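Long-range contacts in gamma-glutamyltransferase 1 Threonine peptidase. MEROPS family T03 (Pseudomonas nitroreducens, PDB 7D9E), which catalyses the transfer of gamma-glutamyl groups from donors such as glutathione to amino acids and peptides, and hydrolyses glutathione to glutamate and cysteinylglycine: residues S15-L20 with M74-V79; G94-T99 with R123-L128. All coordinates share one frame; numbering follows the deposited sequence. Where two conformers were deposited one is given.

Contact 1 (S15-L20 with M74-V79). With DON (6-diazenyl-5-oxo-L-norleucine), chain D.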
ATOM      1  N   SER B  15      -0.794  -5.481  10.296  1.00 15.84           N
ATOM      2  CA  SER B  15      -0.695  -5.483   8.847  1.00 16.37           C
ATOM      3  C   SER B  15      -0.331  -4.064   8.443  1.00 16.10           C
ATOM      4  O   SER B  15      -1.106  -3.143   8.685  1.00 15.02           O
ATOM      5  CB  SER B  15      -2.052  -5.888   8.271  1.00 17.57           C
ATOM      6  OG  SER B  15      -1.934  -6.306   6.931  1.00 17.78           O
ATOM      7  N   ASN B  16       0.851  -3.887   7.855  1.00 14.19           N
ATOM      8  CA  ASN B  16       1.378  -2.543   7.623  1.00 14.28           C
ATOM      9  C   ASN B  16       1.775  -2.371   6.170  1.00 14.07           C
ATOM     10  O   ASN B  16       2.661  -3.082   5.683  1.00 14.35           O
ATOM     11  CB  ASN B  16       2.597  -2.297   8.503  1.00 16.71           C
ATOM     12  CG  ASN B  16       3.027  -0.879   8.470  1.00 17.48           C
ATOM     13  OD1 ASN B  16       2.458  -0.045   9.154  1.00 18.32           O
ATOM     14  ND2 ASN B  16       4.010  -0.580   7.626  1.00 17.27           N
ATOM     15  N   THR B  17       1.147  -1.398   5.493  1.00 13.48           N
ATOM     16  CA  THR B  17       1.489  -1.048   4.119  1.00 13.58           C
ATOM     17  C   THR B  17       2.021   0.373   4.152  1.00 13.30           C
ATOM     18  O   THR B  17       1.361   1.270   4.689  1.00 14.48           O
ATOM     19  CB  THR B  17       0.261  -1.105   3.186  1.00 13.71           C
ATOM     20  OG1 THR B  17      -0.434  -2.354   3.329  1.00 15.52           O
ATOM     21  CG2 THR B  17       0.703  -0.999   1.757  1.00 15.56           C
ATOM     22  N   TYR B  18       3.200   0.591   3.571  0.65 13.13           N
ATOM     23  CA  TYR B  18       3.755   1.942   3.542  0.65 14.29           C
ATOM     24  C   TYR B  18       4.571   2.120   2.272  0.65 14.17           C
ATOM     25  O   TYR B  18       4.885   1.161   1.566  0.65 14.33           O
ATOM     26  CB  TYR B  18       4.432   2.321   4.875  0.65 16.16           C
ATOM     27  CG  TYR B  18       5.789   1.742   5.199  0.65 13.81           C
ATOM     28  CD1 TYR B  18       6.256   0.583   4.605  0.65 15.13           C
ATOM     29  CD2 TYR B  18       6.600   2.355   6.146  0.65 13.26           C
ATOM     30  CE1 TYR B  18       7.510   0.061   4.923  0.65 16.94           C
ATOM     31  CE2 TYR B  18       7.856   1.850   6.463  0.65 14.97           C
ATOM     32  CZ  TYR B  18       8.298   0.698   5.849  0.65 15.38           C
ATOM     33  OH  TYR B  18       9.535   0.177   6.148  0.65 18.45           O
ATOM     34  N   THR B  19       4.909   3.372   1.972  1.00 13.67           N
ATOM     35  CA  THR B  19       5.306   3.707   0.614  1.00 13.84           C
ATOM     36  C   THR B  19       5.960   5.065   0.494  1.00 15.53           C
ATOM     37  O   THR B  19       5.765   5.952   1.330  1.00 14.59           O
ATOM     38  CB  THR B  19       4.064   3.659  -0.318  1.00 15.06           C
ATOM     39  OG1 THR B  19       4.473   3.663  -1.691  1.00 17.09           O
ATOM     40  CG2 THR B  19       3.087   4.791  -0.062  1.00 17.83           C
ATOM     41  N   LEU B  20       6.713   5.218  -0.606  1.00 14.51           N
ATOM     42  CA  LEU B  20       7.138   6.502  -1.161  1.00 15.11           C
ATOM     43  C   LEU B  20       6.307   6.899  -2.379  1.00 15.49           C
ATOM     44  O   LEU B  20       6.503   7.981  -2.931  1.00 16.66           O
ATOM     45  CB  LEU B  20       8.586   6.408  -1.597  1.00 15.95           C
ATOM     46  CG  LEU B  20       9.624   6.275  -0.491  1.00 16.50           C
ATOM     47  CD1 LEU B  20      10.970   6.075  -1.159  1.00 17.32           C
ATOM     48  CD2 LEU B  20       9.648   7.470   0.412  1.00 15.67           C
ATOM     49  N   MET B  74      -3.936   1.627  -0.781  1.00 15.53           N
ATOM     50  CA  MET B  74      -3.260   0.702   0.142  1.00 16.04           C
ATOM     51  C   MET B  74      -4.304   0.153   1.114  1.00 16.59           C
ATOM     52  O   MET B  74      -5.150   0.889   1.632  1.00 17.10           O
ATOM     53  CB  MET B  74      -2.219   1.521   0.880  1.00 17.20           C
ATOM     54  CG  MET B  74      -0.932   1.729   0.070  1.00 17.25           C
ATOM     55  SD  MET B  74       0.427   2.489   0.970  1.00 19.39           S
ATOM     56  CE  MET B  74      -0.256   3.975   1.609  1.00 24.13           C
ATOM     57  N   SER B  75      -4.255  -1.161   1.352  1.00 15.86           N
ATOM     58  CA  SER B  75      -5.354  -1.860   2.010  1.00 15.73           C
ATOM     59  C   SER B  75      -4.851  -2.931   2.968  1.00 15.67           C
ATOM     60  O   SER B  75      -5.196  -4.106   2.840  1.00 16.77           O
ATOM     61  CB  SER B  75      -6.258  -2.491   0.954  1.00 16.47           C
ATOM     62  OG  SER B  75      -6.768  -1.521   0.047  1.00 18.81           O
ATOM     63  N   PRO B  76      -4.042  -2.558   3.951  1.00 14.32           N
ATOM     64  CA  PRO B  76      -3.582  -3.555   4.929  1.00 14.33           C
ATOM     65  C   PRO B  76      -4.789  -4.143   5.638  1.00 16.10           C
ATOM     66  O   PRO B  76      -5.674  -3.417   6.086  1.00 16.94           O
ATOM     67  CB  PRO B  76      -2.708  -2.750   5.887  1.00 14.79           C
ATOM     68  CG  PRO B  76      -3.164  -1.296   5.700  1.00 16.38           C
ATOM     69  CD  PRO B  76      -3.575  -1.198   4.269  1.00 16.08           C
ATOM     70  N   SER B  77      -4.844  -5.468   5.704  1.00 15.48           N
ATOM     71  CA  SER B  77      -6.060  -6.150   6.101  1.00 14.99           C
ATOM     72  C   SER B  77      -5.787  -7.252   7.110  1.00 17.36           C
ATOM     73  O   SER B  77      -4.729  -7.889   7.107  1.00 17.29           O
ATOM     74  CB  SER B  77      -6.663  -6.806   4.842  1.00 18.20           C
ATOM     75  OG  SER B  77      -7.124  -5.833   3.900  1.00 17.20           O
ATOM     76  N   ILE B  78      -6.795  -7.488   7.949  1.00 16.93           N
ATOM     77  CA  ILE B  78      -6.805  -8.576   8.918  1.00 17.61           C
ATOM     78  C   ILE B  78      -8.189  -9.211   8.875  1.00 17.99           C
ATOM     79  O   ILE B  78      -9.200  -8.533   9.083  1.00 21.05           O
ATOM     80  CB  ILE B  78      -6.494  -8.099  10.349  1.00 18.66           C
ATOM     81  CG1 ILE B  78      -5.144  -7.377  10.381  1.00 18.91           C
ATOM     82  CG2 ILE B  78      -6.533  -9.289  11.330  1.00 19.82           C
ATOM     83  CD1 ILE B  78      -4.826  -6.806  11.763  1.00 19.64           C
ATOM     84  N   VAL B  79      -8.243 -10.513   8.617  1.00 18.61           N
ATOM     85  CA  VAL B  79      -9.488 -11.254   8.712  1.00 18.48           C
ATOM     86  C   VAL B  79      -9.519 -11.957  10.057  1.00 19.81           C
ATOM     87  O   VAL B  79      -8.511 -12.535  10.494  1.00 20.37           O
ATOM     88  CB  VAL B  79      -9.656 -12.293   7.583  1.00 18.94           C
ATOM     89  CG1 VAL B  79     -11.052 -12.886   7.632  1.00 21.71           C
ATOM     90  CG2 VAL B  79      -9.375 -11.660   6.248  1.00 20.81           C
TER
HETATM   91  O   DON D 701      -1.126   4.994  -1.993  1.00 17.87           O
HETATM   92  C   DON D 701      -1.285   4.386  -3.182  1.00 21.56           C
HETATM   93  OXT DON D 701      -2.353   3.837  -3.434  1.00 21.60           O
HETATM   94  CA  DON D 701      -0.002   4.385  -3.992  1.00 25.06           C
HETATM   95  N   DON D 701       0.739   5.614  -3.813  1.00 20.83           N
HETATM   96  CB  DON D 701       0.661   3.060  -3.561  1.00 24.65           C
HETATM   97  C1E DON D 701       2.052   2.922  -4.102  1.00 31.15           C
HETATM   98  C1D DON D 701       2.498   1.504  -3.864  1.00 41.76           C
HETATM   99  O1J DON D 701       1.789   0.677  -3.269  1.00 54.71           O
HETATM  100  O   HOH W   1      -1.967  -3.038   1.036  1.00 15.70           O
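Met74 lays its sulfur against the methyl groups of two threonines, with SD 3.6 Å from Thr17 CG2 and 3.7 Å from Thr19 CG2. Its chain bends at chi3 (-55°), which brings CE alongside Thr19 CG2 and to 3.8 Å from the carboxylate oxygen O of DON. Met74 thus lies between the strand and the inhibitor, and an alanine here would probably open a gap between the two methyls and the DON carboxylate, where the sulfur and CE now pack. The other branch of Thr19, OG1, turns to the ligand, 3.5 Å from DON C1E, and is hydrogen-bonded to Asn21 N and to the amino group of Thr1, the probable nucleophile.

Thr17 divides its two branches. CG2, anti to the backbone N, faces Met74, while OG1 sits 3.4 Å from Pro76 CB, is hydrogen-bonded to His3 and reaches Ser75 N through a water. Beyond it, Ser15 O lies against Pro76 CB at 3.2 Å. Ser15 OG, anti to the backbone N (chi1 -162°), points to the Ser77 backbone, 3.2 Å from Ser77 O, and bonds weakly to Leu89 O; Ser15 CB meets Ile78 CG1.

The segments run nearly antiparallel (169°) but within this chain belong to different sheets, consistent with the two-sheet sandwich of Ntn hydrolases. Residues 15-19 pair with strand 2-7, strand 77-81 with strand 84-90; both segments also pair with the other chain, the second through Ile78 and Val79. Helix 97-109 covers segment 74-79.

Contact 2 (G94-T99 with R123-L128). With DON (6-diazenyl-5-oxo-L-norleucine), chain D.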
ATOM      1  N   GLY B  94      -0.126  -0.212  -6.262  1.00 22.80           N
ATOM      2  CA  GLY B  94      -0.929   0.941  -6.650  1.00 28.34           C
ATOM      3  C   GLY B  94      -2.395   0.591  -6.766  1.00 19.68           C
ATOM      4  O   GLY B  94      -2.994   0.005  -5.856  1.00 21.07           O
ATOM      5  N   SER B  95      -3.007   0.941  -7.916  1.00 21.17           N
ATOM      6  CA  SER B  95      -4.437   0.718  -8.037  1.00 20.55           C
ATOM      7  C   SER B  95      -4.804  -0.761  -8.143  1.00 21.19           C
ATOM      8  O   SER B  95      -6.002  -1.082  -8.140  1.00 21.57           O
ATOM      9  CB  SER B  95      -4.994   1.454  -9.255  1.00 21.93           C
ATOM     10  OG  SER B  95      -4.372   0.994 -10.449  1.00 24.37           O
ATOM     11  N   ARG B  96      -3.826  -1.675  -8.195  1.00 17.12           N
ATOM     12  CA  ARG B  96      -4.101  -3.100  -8.196  1.00 15.72           C
ATOM     13  C   ARG B  96      -4.162  -3.694  -6.791  1.00 14.41           C
ATOM     14  O   ARG B  96      -4.411  -4.882  -6.642  1.00 15.15           O
ATOM     15  CB  ARG B  96      -3.005  -3.865  -8.937  1.00 16.65           C
ATOM     16  CG  ARG B  96      -2.817  -3.602 -10.450  1.00 17.43           C
ATOM     17  CD  ARG B  96      -2.781  -2.178 -10.904  1.00 20.86           C
ATOM     18  NE  ARG B  96      -2.329  -2.156 -12.300  1.00 20.96           N
ATOM     19  CZ  ARG B  96      -2.225  -1.089 -13.065  1.00 24.30           C
ATOM     20  NH1 ARG B  96      -2.578   0.122 -12.632  1.00 25.01           N
ATOM     21  NH2 ARG B  96      -1.796  -1.240 -14.310  1.00 24.17           N
ATOM     22  N   ILE B  97      -3.921  -2.906  -5.757  1.00 15.32           N
ATOM     23  CA  ILE B  97      -3.746  -3.482  -4.425  1.00 14.97           C
ATOM     24  C   ILE B  97      -5.008  -4.187  -3.964  1.00 13.90           C
ATOM     25  O   ILE B  97      -4.953  -5.322  -3.487  1.00 14.48           O
ATOM     26  CB  ILE B  97      -3.317  -2.394  -3.424  1.00 15.74           C
ATOM     27  CG1 ILE B  97      -1.862  -1.997  -3.648  1.00 15.55           C
ATOM     28  CG2 ILE B  97      -3.559  -2.898  -1.972  1.00 16.57           C
ATOM     29  CD1 ILE B  97      -1.414  -0.795  -2.861  1.00 17.38           C
ATOM     30  N   PHE B  98      -6.150  -3.489  -4.013  1.00 15.31           N
ATOM     31  CA  PHE B  98      -7.355  -4.088  -3.450  1.00 13.94           C
ATOM     32  C   PHE B  98      -7.932  -5.144  -4.377  1.00 14.86           C
ATOM     33  O   PHE B  98      -8.567  -6.089  -3.895  1.00 16.86           O
ATOM     34  CB  PHE B  98      -8.352  -3.028  -3.004  1.00 16.73           C
ATOM     35  CG  PHE B  98      -8.690  -1.997  -4.029  1.00 16.90           C
ATOM     36  CD1 PHE B  98      -9.592  -2.283  -5.035  1.00 18.28           C
ATOM     37  CD2 PHE B  98      -8.138  -0.723  -3.944  1.00 17.00           C
ATOM     38  CE1 PHE B  98      -9.921  -1.322  -5.979  1.00 20.71           C
ATOM     39  CE2 PHE B  98      -8.481   0.261  -4.872  1.00 19.98           C
ATOM     40  CZ  PHE B  98      -9.377  -0.052  -5.888  1.00 20.27           C
ATOM     41  N   THR B  99      -7.716  -5.042  -5.696  1.00 16.50           N
ATOM     42  CA  THR B  99      -8.143  -6.156  -6.539  1.00 16.22           C
ATOM     43  C   THR B  99      -7.273  -7.386  -6.310  1.00 15.04           C
ATOM     44  O   THR B  99      -7.778  -8.521  -6.401  1.00 15.95           O
ATOM     45  CB  THR B  99      -8.196  -5.790  -8.026  1.00 17.76           C
ATOM     46  OG1 THR B  99      -6.899  -5.458  -8.495  1.00 16.88           O
ATOM     47  CG2 THR B  99      -9.205  -4.652  -8.284  1.00 18.01           C
ATOM     48  N   ARG B 123      -2.814 -13.404 -11.024  1.00 15.89           N
ATOM     49  CA  ARG B 123      -3.740 -12.318 -10.735  1.00 14.61           C
ATOM     50  C   ARG B 123      -3.785 -11.391 -11.936  1.00 14.84           C
ATOM     51  O   ARG B 123      -2.783 -11.213 -12.640  1.00 17.49           O
ATOM     52  CB  ARG B 123      -3.348 -11.516  -9.486  1.00 16.31           C
ATOM     53  CG  ARG B 123      -3.453 -12.345  -8.217  1.00 16.12           C
ATOM     54  CD  ARG B 123      -3.301 -11.527  -6.977  1.00 14.22           C
ATOM     55  NE  ARG B 123      -1.988 -10.923  -6.808  1.00 14.65           N
ATOM     56  CZ  ARG B 123      -0.970 -11.471  -6.148  1.00 15.39           C
ATOM     57  NH1 ARG B 123      -1.088 -12.688  -5.626  1.00 16.90           N
ATOM     58  NH2 ARG B 123       0.171 -10.827  -6.043  1.00 16.28           N
ATOM     59  N   VAL B 124      -4.963 -10.811 -12.181  1.00 15.82           N
ATOM     60  CA  VAL B 124      -5.144  -9.852 -13.270  1.00 15.67           C
ATOM     61  C   VAL B 124      -5.931  -8.671 -12.724  1.00 15.14           C
ATOM     62  O   VAL B 124      -6.445  -8.709 -11.608  1.00 17.60           O
ATOM     63  CB  VAL B 124      -5.846 -10.466 -14.506  1.00 17.59           C
ATOM     64  CG1 VAL B 124      -4.999 -11.612 -15.067  1.00 20.49           C
ATOM     65  CG2 VAL B 124      -7.242 -10.901 -14.168  1.00 19.43           C
ATOM     66  N   HIS B 125      -6.067  -7.624 -13.537  1.00 15.73           N
ATOM     67  CA  HIS B 125      -6.662  -6.394 -13.036  1.00 17.64           C
ATOM     68  C   HIS B 125      -7.396  -5.643 -14.138  1.00 18.22           C
ATOM     69  O   HIS B 125      -6.891  -5.511 -15.257  1.00 19.10           O
ATOM     70  CB  HIS B 125      -5.542  -5.510 -12.481  1.00 16.46           C
ATOM     71  CG  HIS B 125      -5.994  -4.174 -11.998  1.00 15.91           C
ATOM     72  ND1 HIS B 125      -6.710  -4.008 -10.829  1.00 17.41           N
ATOM     73  CD2 HIS B 125      -5.847  -2.940 -12.535  1.00 17.24           C
ATOM     74  CE1 HIS B 125      -6.962  -2.718 -10.656  1.00 17.13           C
ATOM     75  NE2 HIS B 125      -6.455  -2.051 -11.680  1.00 18.92           N
ATOM     76  N   HIS B 126      -8.575  -5.127 -13.797  1.00 17.33           N
ATOM     77  CA  HIS B 126      -9.327  -4.220 -14.639  1.00 18.84           C
ATOM     78  C   HIS B 126      -9.800  -3.059 -13.775  1.00 19.33           C
ATOM     79  O   HIS B 126     -10.069  -3.233 -12.588  1.00 19.56           O
ATOM     80  CB  HIS B 126     -10.537  -4.936 -15.260  1.00 18.38           C
ATOM     81  CG  HIS B 126     -11.401  -4.041 -16.083  1.00 20.89           C
ATOM     82  ND1 HIS B 126     -10.951  -3.441 -17.242  1.00 21.97           N
ATOM     83  CD2 HIS B 126     -12.680  -3.635 -15.916  1.00 21.90           C
ATOM     84  CE1 HIS B 126     -11.920  -2.690 -17.744  1.00 23.73           C
ATOM     85  NE2 HIS B 126     -12.980  -2.796 -16.960  1.00 22.94           N
ATOM     86  N   GLN B 127      -9.889  -1.852 -14.373  1.00 19.88           N
ATOM     87  CA  GLN B 127     -10.228  -0.671 -13.578  1.00 19.37           C
ATOM     88  C   GLN B 127     -11.045   0.352 -14.356  1.00 21.75           C
ATOM     89  O   GLN B 127     -10.932   1.560 -14.104  1.00 22.26           O
ATOM     90  CB  GLN B 127      -8.960  -0.055 -12.985  1.00 21.22           C
ATOM     91  CG  GLN B 127      -7.907   0.305 -14.027  1.00 21.42           C
ATOM     92  CD  GLN B 127      -6.722   1.028 -13.420  1.00 20.65           C
ATOM     93  OE1 GLN B 127      -6.237   0.661 -12.343  1.00 19.45           O
ATOM     94  NE2 GLN B 127      -6.248   2.058 -14.105  1.00 23.77           N
ATOM     95  N   LEU B 128     -11.922  -0.120 -15.249  1.00 22.68           N
ATOM     96  CA  LEU B 128     -12.884   0.699 -15.990  1.00 23.85           C
ATOM     97  C   LEU B 128     -12.204   1.538 -17.065  1.00 28.25           C
ATOM     98  O   LEU B 128     -12.596   1.493 -18.239  1.00 27.63           O
ATOM     99  CB  LEU B 128     -13.748   1.571 -15.070  1.00 22.74           C
ATOM    100  CG  LEU B 128     -14.848   2.363 -15.768  1.00 26.87           C
ATOM    101  CD1 LEU B 128     -15.824   1.415 -16.461  1.00 28.93           C
ATOM    102  CD2 LEU B 128     -15.595   3.242 -14.773  1.00 24.98           C
TER
HETATM  103  O   DON D 701      -1.126   4.994  -1.993  1.00 17.87           O
HETATM  104  C   DON D 701      -1.285   4.386  -3.182  1.00 21.56           C
HETATM  105  OXT DON D 701      -2.353   3.837  -3.434  1.00 21.60           O
HETATM  106  CA  DON D 701      -0.002   4.385  -3.992  1.00 25.06           C
HETATM  107  N   DON D 701       0.739   5.614  -3.813  1.00 20.83           N
HETATM  108  CB  DON D 701       0.661   3.060  -3.561  1.00 24.65           C
HETATM  109  C1E DON D 701       2.052   2.922  -4.102  1.00 31.15           C
HETATM  110  C1D DON D 701       2.498   1.504  -3.864  1.00 41.76           C
HETATM  111  O1J DON D 701       1.789   0.677  -3.269  1.00 54.71           O
HETATM  112  O   HOH W   2      -4.884  -7.314  -8.968  1.00 16.50           O
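The entry into helix 97-109, immediately after the glycine pair that lines the glutamate-binding pocket of this Ntn hydrolase, is held here by His125 and Gln127, on and beside the short strand 125-126. His125 is gripped on several sides. At the ring edge, ND1 is hydrogen-bonded to Thr99 OG1 at 2.8 Å; the hydroxyl, between the backbone N and the carbonyl carbon (chi1 63°), also binds a water that donates weakly to Val124 O. Across one face runs Arg96, whose CG makes a CH-pi contact 3.8 Å from the centroid of the His125 ring. A bend at chi2 then carries the arginine chain across the ring face, so that CD lies 3.6 Å from His125 CD2 and the guanidinium is turned only 12° from the ring plane. Arg96 NE is hydrogen-bonded to Gln160, and the guanidinium makes a cation-pi contact with Tyr135, a residue of the neighbouring strand 133-136.

A small polar network ties the histidine to the start of the segment. The amide oxygen of Gln127 accepts two bonds, from His125 NE2 at 2.8 Å, nearly straight at 165°, and from Ser95 OG, which lies in its carbonyl plane. Ser95 OG in turn accepts from Arg96 NH1 at 3.0 Å. The other end of the Gln127 amide, NE2, is bonded to the carbonyl oxygens of Phe54 and Leu129, which fixes the amide with OE1 toward Ser95 and His125. The chain beside this network contributes Gly94 and Ile97 to the DON pocket, with Ile97 CD1 3.5 Å from DON O1J. The carbonyl oxygen of Ser95 is buried without a hydrogen-bond partner in the model, its neighbour across the contact being His125 CE1 at 3.2 Å.

The two contacts follow one another along the chain, contact 1 closing before contact 2 opens, and their centres lie about 15 Å apart. They form successive layers: contact 1 joins strand 13-19 to the approach to and first residues of strand 77-81, and contact 2 joins the start of helix 97-109 to strand 125-126 on its far side. The layers meet directly, Met74 and Ser75 resting on Ile97 and Phe98, for example with Met74 CA 3.8 Å from Ile97 CD1. Both contribute to the DON pocket, Thr19 and Met74 from contact 1, Gly94 and Ile97 from contact 2, so the site is assembled from pieces distant in sequence.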